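Local coordinates for protein 4-hydroxythreonine-4-phosphate dehydrogenase (Legionella pneumophila subsp. pneumophila, PDB 6XMY) that probably catalyses the NAD-dependent oxidation of 4-(phosphooxy)-L-threonine in pyridoxine 5'-phosphate biosynthesis, using a divalent metal ion, at residues G137-F142 against E149-M154; L164-L169 against S180-K185; Q188-S193 against A262-Y267; N206-N211 against H268-P273; P230-L235 against L243-A248. All blocks are in the same frame, centred on the assembly; numbering follows the deposited sequence. Where two conformers were deposited one is given.

Interaction 1 (G137-F142 against E149-M154); sequences GHTEFF and ETVVMM. With SO4 (sulfate ion), chain C.
Val151 and, less certainly, Met153 converge on Thr139 in the first turn of helix 138-145, whose N-terminus, with Gly137 as N-cap, forms an anion site. Along 149-154, Val151 makes the first touch: its CG2 meets Thr139 CG2 at 3.6 Å, the two side chains running alongside each other and pointing opposite ways. Val152 points away from the helix. Met153 turns back toward Thr139; its chain runs extended and then bends at the sulfur (chi3 -57°), bringing CE to 3.5 Å from Thr139 OG1. This last approach is doubtful, because it belongs to one of two deposited conformers.

The Thr139 side chain is divided between two tasks by its first torsion (chi1 -58°): CG2 goes to valine, while OG1 stays beside its own backbone N and faces the sulfate. That ion probably comes from the crystallisation liquor. His138 and Thr139 are predicted substrate ligands, as are Arg294 and Asn285, which also bond the sulfate; it may therefore mark the place of the substrate phosphate. Two donors hold each of two sulfate oxygens. O2 receives His138 N at 2.8 Å and His138 ND1 at 2.9 Å, the ion lying at the imidazole edge near the ring plane. O3 accepts Thr139 N at 2.9 Å and lies 2.7 Å from Thr139 OG1, to which it is also hydrogen-bonded.

Interaction 2 (L164-L169 against S180-K185); sequences LVTTHL and SLLIIK. With ZN (zinc ion), chain K.
Thr166 OG1 is hydrogen-bonded to Met266 O, which leaves the other branch of this threonine for helix 180-197: Thr166 CG2 lies 4.3 Å from Leu182 CD2. The main touch is one residue earlier. Val165 CG1, set anti to the backbone N (chi1 176°), reaches toward the helix and meets Leu182 CD2 at 3.7 Å, the two side chains set aslant to each other. On the next helix position Ile183 adds its CG1, 4.1 Å from Val165 CG1. One valine branch is thus shared by two consecutive residues of the first turns of the helix.

The loop 164-169 leaves strand 161-164 here and runs on to the metal site. His168, at the centre of an inverse gamma turn, binds the zinc ion through NE2 at 2.3 Å; His268 of the same chain and two waters complete the ligands seen here. Thr167 OG1 is hydrogen-bonded to Glu140, giving the loop a further polar tie.

No hydrogen bond joins the two segments. The contact is mainly aliphatic, although Leu182 CD2 also rests 3.7 Å from Val165 O, while the bonds of Thr166 OG1, Thr167 OG1 and His168 NE2 tie the loop to other parts of the chain and to the metal.

Interaction 3 (Q188-S193 against A262-Y267); sequences QQLHHS and AYVAMY. With SO4 (sulfate ion), chain J.
Helix 180-197 packs against strand 262-265 and its neighbours, and here its Leu190 supplies the contact. CG stands anti to the backbone N (chi1 174°), which sends the branches toward the strand, and a single methyl does the touching. Leu190 CD2 is 3.5 Å from Val264 CG2, and the same CD2 lies 4.1 Å from Ala262 CB. Ala262 and Val264 are alternate residues on one strand face; Tyr263 between them points away. Ile205 and Leu288 from other strands also touch the leucine.

The helix residues next to it are polar. Gln189 NE2 donates to Ser193 OG one turn on, at 2.9 Å, with the hydroxyl in the amide plane. His192 ND1 gives a nearly straight bond (171°) of 2.7 Å to O1 of a sulfate, in the plane and at the edge of the ring. His196, whose ring stacks on that of His192, binds the ion too, and His191 CE1 comes within 3.4 Å of its O2.

The helix is therefore amphipathic: aliphatic carbon is buried on the strand, while the side bearing His192 and His196 binds a sulfate, probably supplied by the crystallisation liquor and probably drawn there in part by charge.

Interaction 4 (N206-N211 against H268-P273); sequences NVAGLN and HDQGLP. With ZN (zinc ion), chain K.
Gln270 stretches across from the helix to the end of strand 204-208, where Ala208 and Gly209 receive its amide. CG is anti to the backbone N (chi1 -166°) and the chain stays extended beyond it, placing the NE2 side of the carboxamide against Gly209 O. NE2 donates to Gly209 O at 2.8 Å, with a nearly straight N-H (165°); the acceptor lies close to the amide plane, whereas the donor is tilted 23° from the carbonyl plane of Gly209. On the other branch Gln270 OE1 sits 3.6 Å from Ala208 CB and accepts a hydrogen bond from Met266 N. A flip of the amide would exchange donor and acceptor and probably cost both bonds.

Gln270 belongs to the first turn of helix 268-279, which follows strand 262-265 after Tyr267 as N-cap; strand 204-208 is the parallel neighbour of that strand. The same turn carries a zinc ligand. His268 NE2 binds the metal at 2.2 Å, and His268 ND1 donates to Asp269 OD1 at 2.8 Å, the oxygen lying near the ring plane but being met from above the carboxylate plane. Together with the zinc bond, this fixes the rotation of the imidazole. Leu272 CD1 rests over one face of the His268 ring, 3.5 Å above its plane and offset toward the rim.

Interaction 5 (P230-L235 against L243-A248); sequences PALNTL and LGPLPA
Leu232 points from helix 223-237 toward Gly244 and Pro245 on strand 241-246, and the reach is made by its far end. CB only sets the direction, with Leu232 CB 4.9 Å from Gly244 O. CG follows, anti to the carbonyl carbon and beside the backbone N (chi1 -60°), and it too stays clear of the strand. The branches then part. CD1 sits over the face of the peptide between Gly244 and Pro245: Leu232 CD1 is 3.4 Å from Gly244 C, almost directly above that carbon, 3.5 Å from Gly244 O and 3.7 Å from Pro245 N. At the rim of the same group Leu232 CD1 meets Pro245 CD at 4.2 Å. On the inner side the leucine also touches Val207 of the neighbouring strand.

Helix 223-237 connects the neighbouring parallel strands 204-208 and 241-246 in a beta-alpha-beta unit, and Leu232 touches both strands that its helix joins. The peptide beneath CD1 is cis. Gly244 holds an extended conformation with positive phi (158°), and because it has no CB the leucine methyl can come this close; a CB there would crowd Leu232 CD1. The proline has no N-H to give to strand 204-208, and that role falls to Leu246 N, which bonds to Val207 O. On the helix side the Pro245 ring also packs on Glu224, Ile228 and Thr229.

In the fold
Interactions 1 to 4 are buried, whereas interaction 5, farthest from the chain centre, is partly buried at the outer strand 241-246. Interactions 2 and 3 share helix 180-197 and pack mainly aliphatic carbon on a loop and a strand. Interaction 5 stands apart, a leucine methyl resting on a peptide face, and interaction 4 uses a side-chain hydrogen bond to a strand end. Zinc ties interactions 2 and 4 together through His168 and His268, so each combines a structural contact with a metal ligand nearby in sequence. Interaction 1, with its anion site, connects to the same loop through Glu140 and Thr167. Backbone bonds between strands 262-265, 204-208 and 241-246 link interactions 3, 4 and 5 side by side.

Interaction 1 (G137-F142 against E149-M154)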
# COMPACT_ATOMS: atom_id res chain seq x y z
N GLY A 137 6.57 8.60 0.76
CA GLY A 137 5.84 7.43 0.31
C GLY A 137 4.47 7.84 -0.17
O GLY A 137 4.02 8.97 0.06
N HIS A 138 3.81 6.90 -0.86
CA HIS A 138 2.42 7.12 -1.28
C HIS A 138 1.55 7.46 -0.08
O HIS A 138 0.63 8.29 -0.18
CB HIS A 138 1.81 5.85 -1.89
CG HIS A 138 2.34 5.45 -3.23
ND1 HIS A 138 3.36 4.53 -3.39
CD2 HIS A 138 1.91 5.74 -4.48
CE1 HIS A 138 3.57 4.31 -4.68
NE2 HIS A 138 2.70 5.04 -5.37
N THR A 139 1.78 6.78 1.04
CA THR A 139 0.88 6.89 2.19
C THR A 139 0.81 8.33 2.69
O THR A 139 -0.28 8.88 2.89
CB THR A 139 1.37 5.94 3.29
OG1 THR A 139 1.40 4.60 2.77
CG2 THR A 139 0.45 6.00 4.50
N GLU A 140 1.98 8.96 2.86
CA GLU A 140 2.02 10.35 3.31
C GLU A 140 1.55 11.29 2.21
O GLU A 140 0.89 12.31 2.49
CB GLU A 140 3.43 10.72 3.75
CG GLU A 140 3.92 10.01 5.00
CD GLU A 140 4.21 8.54 4.79
OE1 GLU A 140 4.74 8.18 3.72
OE2 GLU A 140 3.88 7.73 5.69
N PHE A 141 1.88 10.99 0.95
CA PHE A 141 1.41 11.82 -0.15
C PHE A 141 -0.11 11.88 -0.16
O PHE A 141 -0.69 12.96 -0.29
CB PHE A 141 1.93 11.30 -1.49
CG PHE A 141 1.33 12.03 -2.67
CD1 PHE A 141 1.89 13.21 -3.14
CD2 PHE A 141 0.18 11.55 -3.28
CE1 PHE A 141 1.33 13.89 -4.22
CE2 PHE A 141 -0.38 12.23 -4.35
CZ PHE A 141 0.19 13.40 -4.81
N PHE A 142 -0.76 10.73 -0.04
CA PHE A 142 -2.22 10.71 -0.10
C PHE A 142 -2.84 11.34 1.15
O PHE A 142 -3.86 12.02 1.06
CB PHE A 142 -2.73 9.28 -0.30
CG PHE A 142 -2.38 8.68 -1.64
CD1 PHE A 142 -2.54 9.41 -2.81
CD2 PHE A 142 -1.91 7.37 -1.73
CE1 PHE A 142 -2.22 8.85 -4.04
CE2 PHE A 142 -1.59 6.81 -2.97
CZ PHE A 142 -1.75 7.55 -4.11
N GLU A 149 -5.41 13.78 8.86
CA GLU A 149 -4.35 13.83 9.86
C GLU A 149 -3.72 12.46 10.09
O GLU A 149 -2.49 12.34 10.15
CB GLU A 149 -4.88 14.40 11.17
CG GLU A 149 -3.90 14.24 12.33
CD GLU A 149 -4.33 14.99 13.57
OE1 GLU A 149 -3.80 16.10 13.80
OE2 GLU A 149 -5.20 14.49 14.30
N THR A 150 -4.53 11.42 10.23
CA THR A 150 -4.04 10.08 10.54
C THR A 150 -4.49 9.10 9.47
O THR A 150 -5.69 8.84 9.32
CB THR A 150 -4.53 9.62 11.91
OG1 THR A 150 -4.20 10.60 12.90
CG2 THR A 150 -3.87 8.28 12.28
N VAL A 151 -3.53 8.57 8.73
CA VAL A 151 -3.74 7.40 7.90
C VAL A 151 -2.87 6.29 8.45
O VAL A 151 -1.94 6.52 9.23
CB VAL A 151 -3.42 7.66 6.42
CG1 VAL A 151 -4.26 8.81 5.88
CG2 VAL A 151 -1.94 7.95 6.27
N VAL A 152 -3.18 5.06 8.06
CA VAL A 152 -2.48 3.90 8.59
C VAL A 152 -2.07 3.01 7.43
O VAL A 152 -2.90 2.66 6.58
CB VAL A 152 -3.35 3.09 9.58
CG1 VAL A 152 -2.57 1.86 10.06
CG2 VAL A 152 -3.79 3.96 10.75
N MET A 153 -0.80 2.65 7.39
CA MET A 153 -0.30 1.65 6.46
C MET A 153 -0.49 0.28 7.08
O MET A 153 0.01 0.01 8.18
CB MET A 153 1.18 1.87 6.16
CG MET A 153 1.82 0.71 5.39
SD MET A 153 3.60 0.85 5.16
CE MET A 153 3.70 2.44 4.32
N MET A 154 -1.21 -0.59 6.38
CA MET A 154 -1.44 -1.95 6.85
C MET A 154 -1.10 -2.90 5.73
O MET A 154 -1.64 -2.78 4.63
CB MET A 154 -2.88 -2.16 7.33
CG MET A 154 -3.11 -3.55 7.89
SD MET A 154 -4.80 -3.83 8.44
CE MET A 154 -5.65 -4.05 6.88
S SO4 C . 3.96 3.62 0.45
O1 SO4 C . 2.65 3.03 0.18
O2 SO4 C . 4.48 4.20 -0.79
O3 SO4 C . 3.78 4.70 1.42
O4 SO4 C . 4.93 2.64 0.95

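Interaction 2 (L164-L169 against S180-K185)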
# COMPACT_ATOMS: atom_id res chain seq x y z
N LEU A 164 1.26 -0.31 10.96
CA LEU A 164 2.43 0.38 11.48
C LEU A 164 2.03 1.66 12.20
O LEU A 164 1.19 2.43 11.71
CB LEU A 164 3.39 0.72 10.34
CG LEU A 164 3.95 -0.46 9.54
CD1 LEU A 164 4.85 0.05 8.44
CD2 LEU A 164 4.68 -1.47 10.45
N VAL A 165 2.63 1.89 13.37
CA VAL A 165 2.46 3.17 14.05
C VAL A 165 3.24 4.25 13.33
O VAL A 165 2.78 5.39 13.20
CB VAL A 165 2.83 3.07 15.54
CG1 VAL A 165 2.74 4.45 16.20
CG2 VAL A 165 1.95 2.04 16.25
N THR A 166 4.46 3.92 12.89
CA THR A 166 5.29 4.80 12.08
C THR A 166 5.71 4.07 10.82
O THR A 166 5.87 2.84 10.82
CB THR A 166 6.53 5.30 12.85
OG1 THR A 166 7.43 4.21 13.14
CG2 THR A 166 6.12 6.00 14.13
N THR A 167 5.90 4.83 9.73
CA THR A 167 6.14 4.24 8.42
C THR A 167 7.58 4.52 8.00
O THR A 167 8.51 3.88 8.52
CB THR A 167 5.12 4.74 7.39
OG1 THR A 167 5.26 6.16 7.24
CG2 THR A 167 3.71 4.41 7.82
N HIS A 168 7.81 5.44 7.09
CA HIS A 168 9.14 5.62 6.52
C HIS A 168 9.82 6.75 7.29
O HIS A 168 9.74 7.93 6.93
CB HIS A 168 9.05 5.79 5.00
CG HIS A 168 8.66 4.52 4.29
ND1 HIS A 168 7.47 4.38 3.61
CD2 HIS A 168 9.29 3.33 4.19
CE1 HIS A 168 7.39 3.16 3.12
NE2 HIS A 168 8.49 2.50 3.44
N LEU A 169 10.48 6.37 8.39
CA LEU A 169 11.32 7.22 9.22
C LEU A 169 12.69 6.59 9.35
O LEU A 169 12.81 5.37 9.43
CB LEU A 169 10.76 7.32 10.65
CG LEU A 169 9.48 8.09 10.88
CD1 LEU A 169 9.12 7.96 12.34
CD2 LEU A 169 9.65 9.55 10.49
N SER A 180 1.53 8.80 22.84
CA SER A 180 0.31 8.08 23.18
C SER A 180 -0.83 8.46 22.22
O SER A 180 -1.57 7.58 21.76
CB SER A 180 -0.09 8.37 24.63
OG SER A 180 0.88 7.86 25.54
N LEU A 181 -0.95 9.75 21.89
CA LEU A 181 -2.00 10.19 20.98
C LEU A 181 -1.87 9.55 19.60
O LEU A 181 -2.87 9.16 19.00
CB LEU A 181 -1.98 11.71 20.86
CG LEU A 181 -2.73 12.48 21.94
CD1 LEU A 181 -2.77 13.96 21.61
CD2 LEU A 181 -4.14 11.93 22.09
N LEU A 182 -0.64 9.42 19.09
CA LEU A 182 -0.47 8.80 17.79
C LEU A 182 -0.91 7.34 17.81
O LEU A 182 -1.61 6.88 16.90
CB LEU A 182 0.99 8.91 17.32
CG LEU A 182 1.28 8.18 15.99
CD1 LEU A 182 0.54 8.83 14.82
CD2 LEU A 182 2.77 8.15 15.72
N ILE A 183 -0.51 6.60 18.85
CA ILE A 183 -0.91 5.20 18.97
C ILE A 183 -2.43 5.08 19.01
O ILE A 183 -3.02 4.23 18.33
CB ILE A 183 -0.27 4.56 20.21
CG1 ILE A 183 1.26 4.50 20.05
CG2 ILE A 183 -0.84 3.18 20.46
CD1 ILE A 183 1.96 4.09 21.32
N ILE A 184 -3.07 5.94 19.80
CA ILE A 184 -4.53 5.94 19.89
C ILE A 184 -5.16 6.18 18.53
O ILE A 184 -6.07 5.46 18.11
CB ILE A 184 -4.99 6.97 20.93
CG1 ILE A 184 -4.59 6.52 22.34
CG2 ILE A 184 -6.50 7.17 20.84
CD1 ILE A 184 -4.55 7.65 23.35
N LYS A 185 -4.69 7.20 17.81
CA LYS A 185 -5.31 7.56 16.54
C LYS A 185 -5.09 6.47 15.50
O LYS A 185 -6.00 6.15 14.72
CB LYS A 185 -4.76 8.90 16.07
CG LYS A 185 -5.28 10.06 16.89
CD LYS A 185 -4.58 11.35 16.54
CE LYS A 185 -5.15 12.51 17.35
NZ LYS A 185 -4.44 13.78 17.05
ZN ZN K . 8.78 0.27 2.99
O HOH W 1 7.82 1.08 1.14
O HOH W 2 6.96 -0.04 3.24

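Interaction 3 (Q188-S193 against A262-Y267)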
# COMPACT_ATOMS: atom_id res chain seq x y z
N GLN A 188 -7.34 3.52 16.60
CA GLN A 188 -8.74 3.85 16.32
C GLN A 188 -9.05 3.65 14.84
O GLN A 188 -10.07 3.04 14.48
CB GLN A 188 -9.04 5.29 16.72
CG GLN A 188 -9.26 5.53 18.21
CD GLN A 188 -9.33 7.01 18.56
OE1 GLN A 188 -8.96 7.87 17.75
NE2 GLN A 188 -9.80 7.31 19.76
N GLN A 189 -8.17 4.12 13.96
CA GLN A 189 -8.40 3.94 12.53
C GLN A 189 -8.35 2.47 12.14
O GLN A 189 -9.20 2.00 11.38
CB GLN A 189 -7.38 4.75 11.72
CG GLN A 189 -7.57 4.60 10.22
CD GLN A 189 -8.92 5.10 9.76
OE1 GLN A 189 -9.24 6.28 9.93
NE2 GLN A 189 -9.72 4.21 9.18
N LEU A 190 -7.36 1.74 12.66
CA LEU A 190 -7.27 0.31 12.38
C LEU A 190 -8.54 -0.42 12.81
O LEU A 190 -9.10 -1.21 12.05
CB LEU A 190 -6.05 -0.27 13.10
CG LEU A 190 -5.91 -1.79 13.00
CD1 LEU A 190 -5.78 -2.24 11.55
CD2 LEU A 190 -4.72 -2.28 13.83
N HIS A 191 -9.00 -0.15 14.04
CA HIS A 191 -10.20 -0.80 14.54
C HIS A 191 -11.40 -0.49 13.65
O HIS A 191 -12.17 -1.38 13.28
CB HIS A 191 -10.44 -0.35 15.98
CG HIS A 191 -11.75 -0.80 16.56
ND1 HIS A 191 -12.91 -0.09 16.39
CD2 HIS A 191 -12.06 -1.87 17.33
CE1 HIS A 191 -13.90 -0.71 17.01
NE2 HIS A 191 -13.41 -1.80 17.58
N HIS A 192 -11.55 0.79 13.29
CA HIS A 192 -12.69 1.19 12.46
C HIS A 192 -12.66 0.48 11.12
O HIS A 192 -13.70 -0.00 10.64
CB HIS A 192 -12.66 2.70 12.26
CG HIS A 192 -13.77 3.20 11.38
ND1 HIS A 192 -15.05 3.42 11.86
CD2 HIS A 192 -13.80 3.50 10.07
CE1 HIS A 192 -15.81 3.85 10.87
NE2 HIS A 192 -15.08 3.91 9.77
N SER A 193 -11.49 0.41 10.49
CA SER A 193 -11.40 -0.22 9.18
C SER A 193 -11.65 -1.72 9.26
O SER A 193 -12.33 -2.28 8.39
CB SER A 193 -10.04 0.06 8.56
OG SER A 193 -9.91 1.44 8.25
N ALA A 262 -5.37 -8.45 13.87
CA ALA A 262 -4.30 -7.65 13.30
C ALA A 262 -3.24 -7.42 14.36
O ALA A 262 -3.54 -7.36 15.55
CB ALA A 262 -4.81 -6.29 12.80
N TYR A 263 -2.01 -7.31 13.89
CA TYR A 263 -0.88 -6.88 14.70
C TYR A 263 -0.61 -5.41 14.44
O TYR A 263 -0.85 -4.89 13.35
CB TYR A 263 0.38 -7.66 14.33
CG TYR A 263 0.27 -9.14 14.57
CD1 TYR A 263 0.40 -9.67 15.86
CD2 TYR A 263 0.06 -10.02 13.52
CE1 TYR A 263 0.30 -11.02 16.09
CE2 TYR A 263 -0.04 -11.38 13.73
CZ TYR A 263 0.09 -11.88 15.02
OH TYR A 263 0.01 -13.23 15.24
N VAL A 264 -0.07 -4.74 15.46
CA VAL A 264 0.44 -3.39 15.34
C VAL A 264 1.92 -3.42 15.69
O VAL A 264 2.30 -3.84 16.78
CB VAL A 264 -0.33 -2.41 16.24
CG1 VAL A 264 0.32 -1.05 16.22
CG2 VAL A 264 -1.78 -2.32 15.81
N ALA A 265 2.75 -3.00 14.75
CA ALA A 265 4.17 -2.81 14.99
C ALA A 265 4.47 -1.33 15.13
O ALA A 265 3.81 -0.49 14.51
CB ALA A 265 5.01 -3.43 13.87
N MET A 266 5.45 -1.01 15.97
CA MET A 266 5.79 0.38 16.24
C MET A 266 6.52 1.04 15.08
O MET A 266 6.42 2.26 14.91
CB MET A 266 6.59 0.49 17.53
CG MET A 266 5.74 0.22 18.76
SD MET A 266 4.53 1.53 19.09
CE MET A 266 3.12 0.57 19.67
N TYR A 267 7.24 0.25 14.27
CA TYR A 267 8.05 0.82 13.21
C TYR A 267 8.26 -0.19 12.09
O TYR A 267 8.04 -1.40 12.25
CB TYR A 267 9.38 1.39 13.74
CG TYR A 267 10.24 0.37 14.47
CD1 TYR A 267 10.03 0.09 15.82
CD2 TYR A 267 11.24 -0.32 13.80
CE1 TYR A 267 10.80 -0.86 16.48
CE2 TYR A 267 12.01 -1.25 14.45
CZ TYR A 267 11.79 -1.52 15.78
OH TYR A 267 12.58 -2.47 16.39
S SO4 J . -16.34 2.08 15.08
O1 SO4 J . -15.87 3.28 14.41
O2 SO4 J . -15.60 0.92 14.59
O3 SO4 J . -17.77 1.89 14.80
O4 SO4 J . -16.14 2.21 16.52

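Interaction 4 (N206-N211 against H268-P273)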
# COMPACT_ATOMS: atom_id res chain seq x y z
N ASN A 206 -3.24 -7.07 18.55
CA ASN A 206 -2.06 -7.33 19.37
C ASN A 206 -0.98 -6.31 19.02
O ASN A 206 -0.69 -6.11 17.84
CB ASN A 206 -1.55 -8.75 19.13
CG ASN A 206 -2.41 -9.80 19.78
OD1 ASN A 206 -3.48 -9.49 20.30
ND2 ASN A 206 -1.97 -11.05 19.75
N VAL A 207 -0.41 -5.67 20.04
CA VAL A 207 0.43 -4.48 19.86
C VAL A 207 1.84 -4.75 20.37
O VAL A 207 2.02 -5.12 21.54
CB VAL A 207 -0.17 -3.25 20.56
CG1 VAL A 207 0.66 -2.02 20.28
CG2 VAL A 207 -1.62 -3.05 20.14
N ALA A 208 2.84 -4.51 19.53
CA ALA A 208 4.23 -4.68 19.93
C ALA A 208 4.67 -3.53 20.83
O ALA A 208 4.19 -2.40 20.73
CB ALA A 208 5.14 -4.69 18.70
N GLY A 209 5.62 -3.83 21.72
CA GLY A 209 6.37 -2.78 22.36
C GLY A 209 7.31 -2.11 21.37
O GLY A 209 7.46 -2.52 20.21
N LEU A 210 7.95 -1.03 21.83
CA LEU A 210 8.96 -0.34 21.03
C LEU A 210 10.33 -1.00 21.17
O LEU A 210 11.08 -1.09 20.19
CB LEU A 210 9.05 1.12 21.46
CG LEU A 210 10.16 1.92 20.79
CD1 LEU A 210 9.88 2.06 19.30
CD2 LEU A 210 10.30 3.27 21.45
N ASN A 211 10.66 -1.43 22.39
CA ASN A 211 11.97 -1.94 22.76
C ASN A 211 11.99 -3.46 22.77
O ASN A 211 10.95 -4.11 22.85
CB ASN A 211 12.30 -1.41 24.15
CG ASN A 211 12.42 0.09 24.16
OD1 ASN A 211 13.27 0.64 23.45
ND2 ASN A 211 11.54 0.78 24.89
N HIS A 268 8.69 0.34 10.95
CA HIS A 268 8.68 -0.36 9.67
C HIS A 268 9.36 -1.74 9.75
O HIS A 268 8.75 -2.77 9.44
CB HIS A 268 9.39 0.56 8.66
CG HIS A 268 9.40 0.06 7.26
ND1 HIS A 268 10.28 -0.92 6.82
CD2 HIS A 268 8.72 0.47 6.17
CE1 HIS A 268 10.10 -1.12 5.53
NE2 HIS A 268 9.15 -0.30 5.11
N ASP A 269 10.64 -1.77 10.12
CA ASP A 269 11.37 -3.02 10.11
C ASP A 269 11.06 -3.92 11.29
O ASP A 269 11.62 -5.03 11.37
CB ASP A 269 12.89 -2.78 10.03
CG ASP A 269 13.35 -2.36 8.63
OD1 ASP A 269 12.55 -2.36 7.67
OD2 ASP A 269 14.55 -2.03 8.50
N GLN A 270 10.20 -3.49 12.22
CA GLN A 270 9.76 -4.36 13.30
C GLN A 270 8.65 -5.30 12.84
O GLN A 270 8.51 -6.40 13.38
CB GLN A 270 9.27 -3.52 14.48
CG GLN A 270 9.11 -4.32 15.76
CD GLN A 270 8.44 -3.54 16.86
OE1 GLN A 270 7.42 -2.88 16.62
NE2 GLN A 270 8.99 -3.61 18.07
N GLY A 271 7.85 -4.88 11.86
CA GLY A 271 6.69 -5.66 11.46
C GLY A 271 6.73 -6.20 10.04
O GLY A 271 6.22 -7.30 9.79
N LEU A 272 7.32 -5.46 9.13
CA LEU A 272 7.27 -5.89 7.74
C LEU A 272 8.16 -7.09 7.38
O LEU A 272 7.78 -7.88 6.51
CB LEU A 272 7.50 -4.73 6.78
CG LEU A 272 6.51 -3.58 6.94
CD1 LEU A 272 6.62 -2.63 5.75
CD2 LEU A 272 5.07 -4.08 7.14
N PRO A 273 9.34 -7.27 8.00
CA PRO A 273 10.13 -8.47 7.64
C PRO A 273 9.38 -9.78 7.84
O PRO A 273 9.41 -10.64 6.96
CB PRO A 273 11.37 -8.34 8.52
CG PRO A 273 11.53 -6.87 8.71
CD PRO A 273 10.12 -6.36 8.86
ZN ZN K . 8.78 0.27 2.99
O HOH W 1 7.82 1.08 1.14
O HOH W 2 6.96 -0.04 3.24

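Interaction 5 (P230-L235 against L243-A248)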
# COMPACT_ATOMS: atom_id res chain seq x y z
N PRO A 230 -0.04 3.45 28.60
CA PRO A 230 -1.12 4.44 28.75
C PRO A 230 -2.03 4.53 27.54
O PRO A 230 -3.25 4.60 27.69
CB PRO A 230 -0.36 5.75 29.03
CG PRO A 230 0.90 5.29 29.70
CD PRO A 230 1.27 4.02 28.98
N ALA A 231 -1.46 4.53 26.33
CA ALA A 231 -2.28 4.55 25.13
C ALA A 231 -3.18 3.32 25.04
O ALA A 231 -4.36 3.44 24.69
CB ALA A 231 -1.39 4.63 23.88
N LEU A 232 -2.65 2.14 25.34
CA LEU A 232 -3.47 0.93 25.26
C LEU A 232 -4.56 0.92 26.33
O LEU A 232 -5.67 0.42 26.08
CB LEU A 232 -2.59 -0.32 25.36
CG LEU A 232 -1.51 -0.45 24.28
CD1 LEU A 232 -0.72 -1.75 24.43
CD2 LEU A 232 -2.15 -0.36 22.88
N ASN A 233 -4.27 1.45 27.52
CA ASN A 233 -5.31 1.59 28.53
C ASN A 233 -6.43 2.50 28.05
O ASN A 233 -7.62 2.21 28.26
CB ASN A 233 -4.72 2.14 29.83
CG ASN A 233 -3.86 1.13 30.55
OD1 ASN A 233 -3.96 -0.07 30.30
ND2 ASN A 233 -3.04 1.61 31.48
N THR A 234 -6.08 3.62 27.40
CA THR A 234 -7.09 4.52 26.86
C THR A 234 -7.93 3.80 25.82
O THR A 234 -9.17 3.89 25.83
CB THR A 234 -6.41 5.75 26.25
OG1 THR A 234 -5.75 6.49 27.29
CG2 THR A 234 -7.42 6.65 25.56
N LEU A 235 -7.28 3.06 24.92
CA LEU A 235 -8.01 2.33 23.89
C LEU A 235 -8.94 1.28 24.49
O LEU A 235 -10.09 1.13 24.05
CB LEU A 235 -7.02 1.69 22.92
CG LEU A 235 -6.35 2.71 22.00
CD1 LEU A 235 -5.05 2.14 21.46
CD2 LEU A 235 -7.26 3.09 20.86
N LEU A 243 -4.20 -5.90 23.08
CA LEU A 243 -3.34 -6.65 23.98
C LEU A 243 -1.91 -6.21 23.73
O LEU A 243 -1.45 -6.22 22.58
CB LEU A 243 -3.46 -8.15 23.71
CG LEU A 243 -2.39 -9.02 24.39
CD1 LEU A 243 -2.57 -9.02 25.90
CD2 LEU A 243 -2.38 -10.43 23.83
N GLY A 244 -1.20 -5.84 24.79
CA GLY A 244 0.18 -5.45 24.64
C GLY A 244 0.62 -4.59 25.80
O GLY A 244 -0.14 -4.33 26.73
N PRO A 245 1.87 -4.10 25.77
CA PRO A 245 2.83 -4.31 24.67
C PRO A 245 3.46 -5.71 24.71
O PRO A 245 3.79 -6.22 25.78
CB PRO A 245 3.90 -3.26 24.95
CG PRO A 245 3.86 -3.10 26.45
CD PRO A 245 2.39 -3.19 26.80
N LEU A 246 3.62 -6.30 23.54
CA LEU A 246 4.18 -7.63 23.39
C LEU A 246 5.59 -7.57 22.79
O LEU A 246 5.92 -6.65 22.05
CB LEU A 246 3.29 -8.45 22.44
CG LEU A 246 1.86 -8.65 22.91
CD1 LEU A 246 1.04 -9.31 21.81
CD2 LEU A 246 1.84 -9.48 24.18
N PRO A 247 6.43 -8.55 23.10
CA PRO A 247 7.77 -8.58 22.49
C PRO A 247 7.66 -8.95 21.02
O PRO A 247 7.08 -9.97 20.66
CB PRO A 247 8.50 -9.65 23.30
CG PRO A 247 7.40 -10.56 23.77
CD PRO A 247 6.23 -9.65 24.06
N ALA A 248 8.24 -8.11 20.16
CA ALA A 248 8.07 -8.30 18.73
C ALA A 248 8.71 -9.59 18.23
O ALA A 248 8.29 -10.12 17.19
CB ALA A 248 8.63 -7.12 17.94